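Local atomic coordinates of eukaryotic translation initiation factor 4 gamma 5 (Trypanosoma cruzi, PDB entry 6OZU), a protein that probably acts as a scaffold in translation initiation, its MIF4G domain being of the kind that binds the RNA helicase eIF4A in related factors. Residues M26-R36 against K68-I77; I91-F99 against F138-R149. All coordinates share one frame; numbering follows the deposited sequence.

Contact 1: residues M26-R36 against K68-I77; sequences MKEELTNLPIR and KLVVSLINDI. With SO4 (sulfate ion), chain F.
Near the N-terminal end of the domain, helix 23-31 and the turn after it pack on the C-terminal end of helix 63-76 and on I77, the first residue past that helix. L30, I35, L69, L73 and I77 form an apolar middle, with R36 and D76 at one end and K27 beside S72 at the other. L30 is directed toward helix 63-76. Its CG lies anti to the backbone N (chi1 -175°), and CD2 reaches 3.9 Å from L73 CB. I35 continues the apolar row, with CD1 at 3.8 Å from L73 CD1 and CG2 at 3.7 Å from I77 CD1. The two helix axes run at 47° to each other, 9.7 Å apart at closest approach. Both helices belong to the all-helical MIF4G domain, a HEAT-like stack of helices; I87 of helix 82-112 touches both I35 and I77. K27 CG lies 3.5 Å from S72 OG. R36 forms a long, weak salt bridge, NH2 to D76 OD1 at 3.4 Å, and I77 CG1 lies over one face of its guanidinium. R36 NE pairs with E81, and NH1 donates to O3 of a sulfate, probably from the crystallisation liquor, at 3.2 Å. A water lies 2.7 Å from both D76 OD2 and T31 O and can link them.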
loop_
_atom_site.group_PDB
_atom_site.type_symbol
_atom_site.label_atom_id
_atom_site.label_comp_id
_atom_site.label_asym_id
_atom_site.label_seq_id
_atom_site.Cartn_x
_atom_site.Cartn_y
_atom_site.Cartn_z
ATOM N N MET A 26 -8.617 -16.367 -13.447
ATOM C CA MET A 26 -9.234 -15.576 -12.382
ATOM C C MET A 26 -9.616 -14.173 -12.862
ATOM O O MET A 26 -10.686 -13.663 -12.502
ATOM C CB MET A 26 -8.351 -15.567 -11.116
ATOM C CG MET A 26 -8.245 -16.940 -10.440
ATOM S SD MET A 26 -9.842 -17.756 -10.141
ATOM C CE MET A 26 -9.833 -19.024 -11.433
ATOM N N LYS A 27 -8.755 -13.580 -13.718
ATOM C CA LYS A 27 -8.971 -12.292 -14.367
ATOM C C LYS A 27 -10.192 -12.398 -15.279
ATOM O O LYS A 27 -11.027 -11.484 -15.276
ATOM C CB LYS A 27 -7.742 -11.889 -15.188
ATOM C CG LYS A 27 -6.610 -11.306 -14.357
ATOM C CD LYS A 27 -5.431 -10.964 -15.232
ATOM C CE LYS A 27 -4.375 -10.241 -14.463
ATOM N NZ LYS A 27 -3.055 -10.363 -15.131
ATOM N N GLU A 28 -10.315 -13.514 -16.047
ATOM C CA GLU A 28 -11.463 -13.667 -16.942
ATOM C C GLU A 28 -12.742 -14.023 -16.164
ATOM O O GLU A 28 -13.817 -13.602 -16.594
ATOM C CB GLU A 28 -11.197 -14.606 -18.139
ATOM C CG GLU A 28 -10.886 -16.058 -17.824
ATOM C CD GLU A 28 -10.196 -16.826 -18.939
ATOM O OE1 GLU A 28 -10.590 -17.989 -19.193
ATOM O OE2 GLU A 28 -9.257 -16.269 -19.556
ATOM N N GLU A 29 -12.628 -14.730 -15.002
ATOM C CA GLU A 29 -13.779 -15.025 -14.132
ATOM C C GLU A 29 -14.367 -13.731 -13.529
ATOM O O GLU A 29 -15.583 -13.620 -13.382
ATOM C CB GLU A 29 -13.402 -16.003 -13.016
ATOM C CG GLU A 29 -13.546 -17.460 -13.408
ATOM C CD GLU A 29 -13.723 -18.427 -12.252
ATOM O OE1 GLU A 29 -13.108 -19.516 -12.294
ATOM O OE2 GLU A 29 -14.489 -18.105 -11.313
ATOM N N LEU A 30 -13.491 -12.757 -13.194
ATOM C CA LEU A 30 -13.864 -11.463 -12.630
ATOM C C LEU A 30 -14.538 -10.590 -13.686
ATOM O O LEU A 30 -15.588 -10.013 -13.391
ATOM C CB LEU A 30 -12.643 -10.767 -12.007
ATOM C CG LEU A 30 -12.869 -9.436 -11.269
ATOM C CD1 LEU A 30 -13.645 -9.630 -9.971
ATOM C CD2 LEU A 30 -11.551 -8.788 -10.944
ATOM N N THR A 31 -13.981 -10.530 -14.925
ATOM C CA THR A 31 -14.581 -9.752 -16.026
ATOM C C THR A 31 -15.950 -10.321 -16.409
ATOM O O THR A 31 -16.833 -9.559 -16.806
ATOM C CB THR A 31 -13.640 -9.584 -17.234
ATOM O OG1 THR A 31 -13.467 -10.837 -17.901
ATOM C CG2 THR A 31 -12.290 -8.941 -16.866
ATOM N N ASN A 32 -16.143 -11.644 -16.236
ATOM C CA ASN A 32 -17.407 -12.338 -16.509
ATOM C C ASN A 32 -18.505 -12.009 -15.480
ATOM O O ASN A 32 -19.656 -12.391 -15.687
ATOM C CB ASN A 32 -17.205 -13.866 -16.650
ATOM C CG ASN A 32 -16.427 -14.304 -17.875
ATOM O OD1 ASN A 32 -16.310 -13.591 -18.884
ATOM N ND2 ASN A 32 -15.868 -15.501 -17.808
ATOM N N LEU A 33 -18.164 -11.301 -14.385
ATOM C CA LEU A 33 -19.157 -10.888 -13.391
ATOM C C LEU A 33 -19.900 -9.637 -13.906
ATOM O O LEU A 33 -19.279 -8.810 -14.587
ATOM C CB LEU A 33 -18.508 -10.603 -12.025
ATOM C CG LEU A 33 -17.919 -11.790 -11.249
ATOM C CD1 LEU A 33 -17.105 -11.297 -10.086
ATOM C CD2 LEU A 33 -19.008 -12.738 -10.757
ATOM N N PRO A 34 -21.214 -9.467 -13.609
ATOM C CA PRO A 34 -21.928 -8.285 -14.112
ATOM C C PRO A 34 -21.725 -7.034 -13.250
ATOM O O PRO A 34 -22.653 -6.577 -12.586
ATOM C CB PRO A 34 -23.380 -8.760 -14.177
ATOM C CG PRO A 34 -23.487 -9.791 -13.137
ATOM C CD PRO A 34 -22.118 -10.344 -12.836
ATOM N N ILE A 35 -20.503 -6.472 -13.285
ATOM C CA ILE A 35 -20.115 -5.297 -12.500
ATOM C C ILE A 35 -20.781 -4.030 -13.042
ATOM O O ILE A 35 -21.298 -3.250 -12.242
ATOM C CB ILE A 35 -18.567 -5.187 -12.347
ATOM C CG1 ILE A 35 -18.024 -6.401 -11.587
ATOM C CG2 ILE A 35 -18.144 -3.893 -11.630
ATOM C CD1 ILE A 35 -17.028 -7.164 -12.331
ATOM N N ARG A 36 -20.820 -3.848 -14.383
ATOM C CA ARG A 36 -21.474 -2.689 -15.031
ATOM C C ARG A 36 -22.977 -2.613 -14.745
ATOM O O ARG A 36 -23.537 -1.520 -14.732
ATOM C CB ARG A 36 -21.268 -2.707 -16.552
ATOM C CG ARG A 36 -19.882 -2.293 -16.992
ATOM C CD ARG A 36 -19.781 -2.485 -18.485
ATOM N NE ARG A 36 -18.419 -2.299 -18.965
ATOM C CZ ARG A 36 -17.510 -3.263 -19.001
ATOM N NH1 ARG A 36 -17.804 -4.478 -18.554
ATOM N NH2 ARG A 36 -16.289 -3.016 -19.456
ATOM N N LYS A 68 -3.500 -7.397 -8.538
ATOM C CA LYS A 68 -3.493 -7.637 -9.992
ATOM C C LYS A 68 -4.906 -7.853 -10.574
ATOM O O LYS A 68 -5.115 -7.620 -11.770
ATOM C CB LYS A 68 -2.566 -8.799 -10.359
ATOM C CG LYS A 68 -1.104 -8.391 -10.436
ATOM C CD LYS A 68 -0.194 -9.581 -10.706
ATOM C CE LYS A 68 1.251 -9.234 -10.508
ATOM N NZ LYS A 68 1.554 -8.921 -9.096
ATOM N N LEU A 69 -5.864 -8.292 -9.724
ATOM C CA LEU A 69 -7.265 -8.512 -10.094
ATOM C C LEU A 69 -7.971 -7.165 -10.186
ATOM O O LEU A 69 -8.814 -6.983 -11.057
ATOM C CB LEU A 69 -7.985 -9.437 -9.090
ATOM C CG LEU A 69 -7.666 -10.939 -9.162
ATOM C CD1 LEU A 69 -8.242 -11.675 -7.969
ATOM C CD2 LEU A 69 -8.171 -11.571 -10.465
ATOM N N VAL A 70 -7.593 -6.213 -9.304
ATOM C CA VAL A 70 -8.123 -4.849 -9.250
ATOM C C VAL A 70 -7.648 -4.071 -10.494
ATOM O O VAL A 70 -8.446 -3.347 -11.091
ATOM C CB VAL A 70 -7.791 -4.137 -7.904
ATOM C CG1 VAL A 70 -8.296 -2.690 -7.898
ATOM C CG2 VAL A 70 -8.376 -4.907 -6.719
ATOM N N VAL A 71 -6.373 -4.272 -10.912
ATOM C CA VAL A 71 -5.797 -3.657 -12.125
ATOM C C VAL A 71 -6.590 -4.159 -13.344
ATOM O O VAL A 71 -6.969 -3.360 -14.206
ATOM C CB VAL A 71 -4.272 -3.941 -12.286
ATOM C CG1 VAL A 71 -3.735 -3.381 -13.609
ATOM C CG2 VAL A 71 -3.486 -3.377 -11.116
ATOM N N SER A 72 -6.861 -5.482 -13.373
ATOM C CA SER A 72 -7.604 -6.191 -14.413
ATOM C C SER A 72 -9.025 -5.614 -14.566
ATOM O O SER A 72 -9.484 -5.354 -15.688
ATOM C CB SER A 72 -7.653 -7.679 -14.080
ATOM O OG SER A 72 -8.413 -8.407 -15.027
ATOM N N LEU A 73 -9.685 -5.394 -13.415
ATOM C CA LEU A 73 -11.029 -4.863 -13.271
ATOM C C LEU A 73 -11.133 -3.438 -13.819
ATOM O O LEU A 73 -12.092 -3.159 -14.519
ATOM C CB LEU A 73 -11.442 -4.957 -11.787
ATOM C CG LEU A 73 -12.771 -4.364 -11.325
ATOM C CD1 LEU A 73 -13.948 -5.007 -12.033
ATOM C CD2 LEU A 73 -12.929 -4.539 -9.817
ATOM N N ILE A 74 -10.144 -2.563 -13.553
ATOM C CA ILE A 74 -10.164 -1.187 -14.075
ATOM C C ILE A 74 -9.628 -1.122 -15.531
ATOM O O ILE A 74 -9.886 -0.145 -16.235
ATOM C CB ILE A 74 -9.521 -0.118 -13.142
ATOM C CG1 ILE A 74 -8.050 -0.377 -12.854
ATOM C CG2 ILE A 74 -10.321 0.041 -11.843
ATOM C CD1 ILE A 74 -7.332 0.883 -12.430
ATOM N N ASN A 75 -8.922 -2.169 -15.993
ATOM C CA ASN A 75 -8.462 -2.255 -17.385
ATOM C C ASN A 75 -9.642 -2.702 -18.291
ATOM O O ASN A 75 -9.644 -2.409 -19.490
ATOM C CB ASN A 75 -7.281 -3.215 -17.520
ATOM C CG ASN A 75 -5.924 -2.649 -17.151
ATOM O OD1 ASN A 75 -4.902 -3.228 -17.510
ATOM N ND2 ASN A 75 -5.849 -1.531 -16.421
ATOM N N ASP A 76 -10.629 -3.420 -17.702
ATOM C CA ASP A 76 -11.833 -3.906 -18.380
ATOM C C ASP A 76 -12.892 -2.794 -18.441
ATOM O O ASP A 76 -13.483 -2.563 -19.501
ATOM C CB ASP A 76 -12.392 -5.179 -17.695
ATOM C CG ASP A 76 -13.738 -5.684 -18.215
ATOM O OD1 ASP A 76 -13.999 -5.552 -19.435
ATOM O OD2 ASP A 76 -14.529 -6.211 -17.404
ATOM N N ILE A 77 -13.142 -2.130 -17.298
ATOM C CA ILE A 77 -14.131 -1.073 -17.198
ATOM C C ILE A 77 -13.374 0.240 -17.092
ATOM O O ILE A 77 -12.869 0.581 -16.021
ATOM C CB ILE A 77 -15.158 -1.332 -16.047
ATOM C CG1 ILE A 77 -15.616 -2.818 -16.020
ATOM C CG2 ILE A 77 -16.360 -0.401 -16.205
ATOM C CD1 ILE A 77 -16.137 -3.351 -14.734
HETATM S S SO4 F . -21.107 -6.554 -17.467
HETATM O O1 SO4 F . -22.256 -6.083 -16.691
HETATM O O2 SO4 F . -21.157 -5.990 -18.815
HETATM O O3 SO4 F . -19.867 -6.128 -16.807
HETATM O O4 SO4 F . -21.152 -8.018 -17.558
HETATM O O HOH W 1 -16.998 -6.894 -16.444
#

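Contact 2: residues I91-F99 against F138-R149; sequences IIRQCQRTF and FLGLLFTHGLVR
F99 sits against L139 and L142 in a buried contact near the centre of the chain, where the middle of helix 82-112 faces the end of helix 118-144 and the turn after it. The helices are nearly antiparallel, at 155°, and their axes come no closer than 12.2 Å, so large side chains fill the gap. Packing is tight around F99. L139, its CG anti to N (chi1 -176°), brings CD1 over one face of the ring in a CH-pi contact, 3.8 Å from the centroid and 16° off the normal. T98 CG2, from the same helix as F99, lies over the opposite face. L142 CD1 comes in at the edge, 3.9 Å from F99 CE2. The same methyl sits over the centre of the F138 ring. V152 and V156 of helix 150-162 also touch this group, and F51 of helix 40-53 meets F138 edge-to-face.

Further along, C95 SG lies 3.7 Å from V148 CG2. A Schellman motif, with G146 as its C-prime residue, ends helix 118-144 and turns the chain so that the L147 carbonyl and V148 CG2 come beside helix 82-112. L147 O is 3.4 Å from I91 CG2.

The solvent side has fewer partners. Exposed R149, at the N-cap position of the next helix, lays one guanidinium face over I92, whose CG2 is 3.6 Å from R149 NH1. Apart from this guanidinium and the L147 carbonyl, the groups meet through carbon, sulfur and aromatic surfaces. This is consistent with burial of apolar surface, rather than directed polar bonds, stabilising the contact.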
loop_
_atom_site.group_PDB
_atom_site.type_symbol
_atom_site.label_atom_id
_atom_site.label_comp_id
_atom_site.label_asym_id
_atom_site.label_seq_id
_atom_site.Cartn_x
_atom_site.Cartn_y
_atom_site.Cartn_z
ATOM N N ILE A 91 -11.993 2.959 -4.960
ATOM C CA ILE A 91 -10.587 2.643 -4.625
ATOM C C ILE A 91 -9.978 3.833 -3.854
ATOM O O ILE A 91 -9.396 3.610 -2.802
ATOM C CB ILE A 91 -9.732 2.176 -5.842
ATOM C CG1 ILE A 91 -10.252 0.834 -6.401
ATOM C CG2 ILE A 91 -8.261 2.022 -5.458
ATOM C CD1 ILE A 91 -9.990 0.626 -7.898
ATOM N N ILE A 92 -10.214 5.089 -4.308
ATOM C CA ILE A 92 -9.751 6.318 -3.625
ATOM C C ILE A 92 -10.273 6.365 -2.182
ATOM O O ILE A 92 -9.472 6.479 -1.256
ATOM C CB ILE A 92 -10.114 7.609 -4.420
ATOM C CG1 ILE A 92 -9.265 7.729 -5.704
ATOM C CG2 ILE A 92 -9.997 8.873 -3.551
ATOM C CD1 ILE A 92 -9.817 8.703 -6.767
ATOM N N ARG A 93 -11.588 6.221 -2.005
ATOM C CA ARG A 93 -12.269 6.217 -0.707
ATOM C C ARG A 93 -11.798 5.073 0.194
ATOM O O ARG A 93 -11.556 5.294 1.382
ATOM C CB ARG A 93 -13.812 6.184 -0.875
ATOM C CG ARG A 93 -14.403 7.506 -1.317
ATOM C CD ARG A 93 -15.938 7.531 -1.317
ATOM N NE ARG A 93 -16.487 7.574 -2.679
ATOM C CZ ARG A 93 -17.042 6.537 -3.305
ATOM N NH1 ARG A 93 -17.180 5.367 -2.681
ATOM N NH2 ARG A 93 -17.478 6.663 -4.553
ATOM N N GLN A 94 -11.694 3.849 -0.353
ATOM C CA GLN A 94 -11.258 2.696 0.433
ATOM C C GLN A 94 -9.763 2.785 0.826
ATOM O O GLN A 94 -9.417 2.287 1.895
ATOM C CB GLN A 94 -11.621 1.364 -0.248
ATOM C CG GLN A 94 -11.703 0.138 0.689
ATOM C CD GLN A 94 -12.662 0.241 1.850
ATOM O OE1 GLN A 94 -12.298 -0.011 3.004
ATOM N NE2 GLN A 94 -13.905 0.591 1.580
ATOM N N CYS A 95 -8.916 3.491 0.031
ATOM C CA CYS A 95 -7.485 3.749 0.342
ATOM C C CYS A 95 -7.437 4.713 1.508
ATOM O O CYS A 95 -6.645 4.555 2.422
ATOM C CB CYS A 95 -6.759 4.350 -0.858
ATOM S SG CYS A 95 -6.180 3.143 -2.064
ATOM N N GLN A 96 -8.277 5.742 1.439
ATOM C CA GLN A 96 -8.391 6.762 2.466
ATOM C C GLN A 96 -8.774 6.109 3.790
ATOM O O GLN A 96 -8.084 6.341 4.775
ATOM C CB GLN A 96 -9.385 7.845 2.048
ATOM C CG GLN A 96 -9.215 9.158 2.781
ATOM C CD GLN A 96 -10.428 9.986 2.487
ATOM O OE1 GLN A 96 -11.454 9.884 3.176
ATOM N NE2 GLN A 96 -10.359 10.767 1.408
ATOM N N ARG A 97 -9.774 5.200 3.785
ATOM C CA ARG A 97 -10.241 4.529 4.985
ATOM C C ARG A 97 -9.191 3.594 5.580
ATOM O O ARG A 97 -8.904 3.682 6.773
ATOM C CB ARG A 97 -11.583 3.830 4.756
ATOM C CG ARG A 97 -12.235 3.428 6.072
ATOM C CD ARG A 97 -13.445 2.523 5.896
ATOM N NE ARG A 97 -13.564 1.510 6.955
ATOM C CZ ARG A 97 -13.979 1.745 8.197
ATOM N NH1 ARG A 97 -14.055 0.754 9.076
ATOM N NH2 ARG A 97 -14.338 2.970 8.567
ATOM N N THR A 98 -8.590 2.735 4.751
ATOM C CA THR A 98 -7.535 1.805 5.130
ATOM C C THR A 98 -6.314 2.490 5.774
ATOM O O THR A 98 -5.795 1.986 6.783
ATOM C CB THR A 98 -7.111 1.026 3.874
ATOM O OG1 THR A 98 -8.241 0.310 3.390
ATOM C CG2 THR A 98 -5.942 0.056 4.120
ATOM N N PHE A 99 -5.804 3.581 5.160
ATOM C CA PHE A 99 -4.574 4.193 5.670
ATOM C C PHE A 99 -4.865 5.251 6.732
ATOM O O PHE A 99 -3.992 5.509 7.569
ATOM C CB PHE A 99 -3.633 4.665 4.534
ATOM C CG PHE A 99 -3.286 3.493 3.639
ATOM C CD1 PHE A 99 -2.620 2.377 4.148
ATOM C CD2 PHE A 99 -3.738 3.443 2.321
ATOM C CE1 PHE A 99 -2.381 1.256 3.346
ATOM C CE2 PHE A 99 -3.488 2.311 1.515
ATOM C CZ PHE A 99 -2.811 1.235 2.035
ATOM N N PHE A 138 0.502 -3.775 1.807
ATOM C CA PHE A 138 -0.588 -3.416 0.918
ATOM C C PHE A 138 -0.340 -2.057 0.220
ATOM O O PHE A 138 -0.466 -1.998 -1.009
ATOM C CB PHE A 138 -1.905 -3.452 1.672
ATOM C CG PHE A 138 -3.151 -3.255 0.831
ATOM C CD1 PHE A 138 -3.264 -3.839 -0.430
ATOM C CD2 PHE A 138 -4.232 -2.550 1.326
ATOM C CE1 PHE A 138 -4.429 -3.700 -1.184
ATOM C CE2 PHE A 138 -5.399 -2.428 0.577
ATOM C CZ PHE A 138 -5.486 -2.994 -0.678
ATOM N N LEU A 139 0.085 -1.003 0.973
ATOM C CA LEU A 139 0.399 0.319 0.405
ATOM C C LEU A 139 1.431 0.222 -0.740
ATOM O O LEU A 139 1.250 0.865 -1.779
ATOM C CB LEU A 139 0.893 1.301 1.493
ATOM C CG LEU A 139 1.173 2.755 1.032
ATOM C CD1 LEU A 139 -0.126 3.549 0.794
ATOM C CD2 LEU A 139 2.042 3.481 2.029
ATOM N N GLY A 140 2.469 -0.602 -0.535
ATOM C CA GLY A 140 3.530 -0.871 -1.504
ATOM C C GLY A 140 3.037 -1.556 -2.760
ATOM O O GLY A 140 3.356 -1.129 -3.868
ATOM N N LEU A 141 2.234 -2.603 -2.601
ATOM C CA LEU A 141 1.629 -3.312 -3.732
ATOM C C LEU A 141 0.623 -2.459 -4.527
ATOM O O LEU A 141 0.567 -2.570 -5.763
ATOM C CB LEU A 141 0.969 -4.590 -3.250
ATOM C CG LEU A 141 1.946 -5.604 -2.703
ATOM C CD1 LEU A 141 1.301 -6.475 -1.722
ATOM C CD2 LEU A 141 2.587 -6.381 -3.796
ATOM N N LEU A 142 -0.149 -1.591 -3.839
ATOM C CA LEU A 142 -1.099 -0.711 -4.527
ATOM C C LEU A 142 -0.302 0.291 -5.349
ATOM O O LEU A 142 -0.664 0.573 -6.486
ATOM C CB LEU A 142 -2.015 0.045 -3.545
ATOM C CG LEU A 142 -3.118 -0.718 -2.811
ATOM C CD1 LEU A 142 -3.658 0.108 -1.666
ATOM C CD2 LEU A 142 -4.278 -1.070 -3.740
ATOM N N PHE A 143 0.792 0.810 -4.778
ATOM C CA PHE A 143 1.679 1.787 -5.418
ATOM C C PHE A 143 2.414 1.245 -6.655
ATOM O O PHE A 143 2.416 1.900 -7.688
ATOM C CB PHE A 143 2.666 2.379 -4.399
ATOM C CG PHE A 143 3.461 3.533 -4.931
ATOM C CD1 PHE A 143 2.831 4.723 -5.293
ATOM C CD2 PHE A 143 4.838 3.422 -5.113
ATOM C CE1 PHE A 143 3.562 5.790 -5.784
ATOM C CE2 PHE A 143 5.570 4.485 -5.622
ATOM C CZ PHE A 143 4.925 5.667 -5.944
ATOM N N THR A 144 3.005 0.053 -6.561
ATOM C CA THR A 144 3.722 -0.595 -7.669
ATOM C C THR A 144 2.787 -0.995 -8.835
ATOM O O THR A 144 3.249 -1.166 -9.966
ATOM C CB THR A 144 4.555 -1.768 -7.151
ATOM O OG1 THR A 144 3.693 -2.690 -6.503
ATOM C CG2 THR A 144 5.677 -1.334 -6.194
ATOM N N HIS A 145 1.470 -1.111 -8.557
ATOM C CA HIS A 145 0.429 -1.451 -9.532
ATOM C C HIS A 145 -0.418 -0.229 -9.956
ATOM O O HIS A 145 -1.424 -0.392 -10.644
ATOM C CB HIS A 145 -0.436 -2.597 -9.000
ATOM C CG HIS A 145 0.299 -3.890 -8.853
ATOM N ND1 HIS A 145 1.406 -4.007 -8.032
ATOM C CD2 HIS A 145 0.026 -5.105 -9.384
ATOM C CE1 HIS A 145 1.795 -5.272 -8.121
ATOM N NE2 HIS A 145 0.991 -5.975 -8.908
ATOM N N GLY A 146 0.028 0.971 -9.562
ATOM C CA GLY A 146 -0.579 2.260 -9.883
ATOM C C GLY A 146 -1.995 2.488 -9.389
ATOM O O GLY A 146 -2.727 3.296 -9.962
ATOM N N LEU A 147 -2.379 1.792 -8.308
ATOM C CA LEU A 147 -3.724 1.836 -7.714
ATOM C C LEU A 147 -3.907 2.843 -6.567
ATOM O O LEU A 147 -5.025 2.993 -6.090
ATOM C CB LEU A 147 -4.143 0.420 -7.243
ATOM C CG LEU A 147 -4.338 -0.609 -8.325
ATOM C CD1 LEU A 147 -4.591 -1.962 -7.724
ATOM C CD2 LEU A 147 -5.469 -0.199 -9.279
ATOM N N VAL A 148 -2.841 3.492 -6.104
ATOM C CA VAL A 148 -2.893 4.473 -5.027
ATOM C C VAL A 148 -2.140 5.717 -5.479
ATOM O O VAL A 148 -1.110 5.615 -6.174
ATOM C CB VAL A 148 -2.417 3.919 -3.653
ATOM C CG1 VAL A 148 -0.904 3.717 -3.594
ATOM C CG2 VAL A 148 -2.877 4.808 -2.516
ATOM N N ARG A 149 -2.665 6.888 -5.094
ATOM C CA ARG A 149 -2.095 8.187 -5.439
ATOM C C ARG A 149 -0.761 8.385 -4.729
ATOM O O ARG A 149 -0.622 8.002 -3.570
ATOM C CB ARG A 149 -3.064 9.323 -5.040
ATOM C CG ARG A 149 -4.477 9.243 -5.616
ATOM C CD ARG A 149 -5.474 10.003 -4.750
ATOM N NE ARG A 149 -6.496 10.643 -5.568
ATOM C CZ ARG A 149 -7.483 11.397 -5.095
ATOM N NH1 ARG A 149 -7.608 11.600 -3.785
ATOM N NH2 ARG A 149 -8.365 11.942 -5.923
#

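From the N terminus, contact 1 closes first: helix 63-76 returns to helix 23-31 and the turn after it, enclosing helix 40-53. Contact 2 opens later, on helix 82-112, and closes when the end of helix 118-144 comes back beside it. The two loops are therefore in series and do not nest or cross. Their centres lie about 18 Å apart. Helix 63-76 bridges them, since V70 packs on I91 and L147, and K68 NZ probably hydrogen-bonds to H145 NE2, 3.0 Å away. Helix 40-53 touches both contacts as well. Together they join the N-terminal helices to the centre of the MIF4G domain.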